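Local coordinates for orotidine 5'-phosphate decarboxylase (PDB 4DBD), which catalyses the decarboxylation of orotidine 5'-monophosphate to UMP, the last step of de novo UMP synthesis, at the interface of chains A and B. Coordinates in Å, arbitrary orientation; residue numbers count along the deposited sequence, not the author numbering. Chains: chain A/B, Orotidine 5'-phosphate decarboxylase.

The interface of chains A and B. Residues chain A 11, 169, 188, 191; chain B 65, 67-68.
B:Tyr67 holds CG anti to its backbone N (chi1 163°), and this carries its ring across to A:Arg188 and A:Tyr191. The A:Arg188 chain bends at chi3 (-79°), which turns its guanidinium flat over that ring. The two side chains lie antiparallel. Their planes are 8° apart, a parallel stack. Atom CD2 of the B:Tyr67 ring lies over the centre of the guanidinium, 3.6 Å from A:Arg188 CZ. The A:Arg188 nitrogen NH1 sits over the ring face, nearer its edge than its middle, in a cation-pi contact. Further along the ring, the phenol oxygens meet tip to tip. A:Tyr191 OH and B:Tyr67 OH are hydrogen bonded at 2.8 Å; the structure alone does not show which hydroxyl donates. B:Tyr67 OH lies in the plane of the A:Tyr191 ring, at its edge. A:Arg188 CA lies over one face of the A:Tyr191 ring. Replacing A:Arg188 by an alanine would probably leave the face of B:Tyr67 without its cationic partner and the phenol freer to turn away from A:Tyr191.

Two isoleucines of chain B pack beside the tyrosine pair. B:Ile65 meets the amide of A:Gln169 tip to tip, with CD1 3.6 Å from NE2. B:Ile68, on the side of the B:Tyr67 ring opposite the guanidinium, crosses A:Asp11 at about a right angle, its CD1 methyl 3.5 Å from the carboxylate oxygen OD2.

In OMP decarboxylases, TIM-barrel homodimers, the active site lies at the dimer interface and takes in the partner's Asp-x-Lys-x-x-Asp segment. The patch centre is about 9 Å from the catalytic A:Lys61, the family's proton donor. Pairing substrate-pocket residues of both chains here helps build the pocket, and the stack and tyrosine pair probably steady it.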
loop_
_atom_site.group_PDB
_atom_site.type_symbol
_atom_site.label_atom_id
_atom_site.label_comp_id
_atom_site.label_asym_id
_atom_site.label_seq_id
_atom_site.Cartn_x
_atom_site.Cartn_y
_atom_site.Cartn_z
ATOM N N ASP A 11 2.661 14.766 -3.525
ATOM C CA ASP A 11 1.442 14.214 -2.950
ATOM C C ASP A 11 0.299 15.226 -3.054
ATOM O O ASP A 11 -0.834 14.951 -2.650
ATOM C CB ASP A 11 1.694 13.829 -1.489
ATOM C CG ASP A 11 2.710 12.717 -1.352
ATOM O OD1 ASP A 11 2.596 11.708 -2.092
ATOM O OD2 ASP A 11 3.626 12.851 -0.507
ATOM N N GLN A 169 8.127 16.474 8.914
ATOM C CA GLN A 169 8.185 15.349 9.846
ATOM C C GLN A 169 9.348 15.445 10.827
ATOM O O GLN A 169 9.484 14.593 11.711
ATOM C CB GLN A 169 8.261 14.018 9.093
ATOM C CG GLN A 169 7.032 13.688 8.267
ATOM C CD GLN A 169 7.169 12.368 7.537
ATOM O OE1 GLN A 169 7.299 11.310 8.161
ATOM N NE2 GLN A 169 7.147 12.423 6.202
ATOM N N ARG A 188 5.874 18.347 1.661
ATOM C CA ARG A 188 5.166 19.565 2.072
ATOM C C ARG A 188 6.042 20.814 2.107
ATOM O O ARG A 188 5.583 21.903 1.753
ATOM C CB ARG A 188 4.499 19.362 3.441
ATOM C CG ARG A 188 3.169 18.620 3.360
ATOM C CD ARG A 188 2.707 18.173 4.721
ATOM N NE ARG A 188 3.406 16.965 5.144
ATOM C CZ ARG A 188 3.137 16.308 6.267
ATOM N NH1 ARG A 188 2.181 16.757 7.072
ATOM N NH2 ARG A 188 3.817 15.204 6.574
ATOM N N TYR A 191 5.848 21.677 -1.788
ATOM C CA TYR A 191 4.581 21.865 -2.490
ATOM C C TYR A 191 3.541 22.703 -1.741
ATOM O O TYR A 191 2.579 23.186 -2.357
ATOM C CB TYR A 191 4.002 20.536 -3.033
ATOM C CG TYR A 191 3.536 19.517 -2.008
ATOM C CD1 TYR A 191 2.406 19.749 -1.240
ATOM C CD2 TYR A 191 4.204 18.299 -1.847
ATOM C CE1 TYR A 191 1.960 18.810 -0.314
ATOM C CE2 TYR A 191 3.762 17.346 -0.919
ATOM C CZ TYR A 191 2.635 17.614 -0.163
ATOM O OH TYR A 191 2.166 16.696 0.761
ATOM N N ILE B 65 2.580 6.786 6.663
ATOM C CA ILE B 65 2.325 7.663 7.788
ATOM C C ILE B 65 0.875 8.158 7.731
ATOM O O ILE B 65 0.218 8.094 6.677
ATOM C CB ILE B 65 3.292 8.854 7.793
ATOM C CG1 ILE B 65 3.066 9.718 6.548
ATOM C CG2 ILE B 65 4.726 8.363 7.832
ATOM C CD1 ILE B 65 3.804 11.059 6.607
ATOM N N TYR B 67 -0.667 11.125 7.854
ATOM C CA TYR B 67 -1.014 12.184 6.905
ATOM C C TYR B 67 -1.306 11.622 5.520
ATOM O O TYR B 67 -2.273 12.019 4.870
ATOM C CB TYR B 67 0.103 13.240 6.825
ATOM C CG TYR B 67 0.016 14.131 5.603
ATOM C CD1 TYR B 67 -0.976 15.101 5.490
ATOM C CD2 TYR B 67 0.943 14.019 4.576
ATOM C CE1 TYR B 67 -1.051 15.931 4.366
ATOM C CE2 TYR B 67 0.881 14.842 3.452
ATOM C CZ TYR B 67 -0.120 15.794 3.356
ATOM O OH TYR B 67 -0.185 16.605 2.238
ATOM N N ILE B 68 -0.479 10.682 5.074
ATOM C CA ILE B 68 -0.623 10.139 3.724
ATOM C C ILE B 68 -1.817 9.198 3.650
ATOM O O ILE B 68 -2.568 9.221 2.680
ATOM C CB ILE B 68 0.647 9.390 3.278
ATOM C CG1 ILE B 68 1.838 10.352 3.140
ATOM C CG2 ILE B 68 0.392 8.617 2.001
ATOM C CD1 ILE B 68 1.677 11.407 2.081
#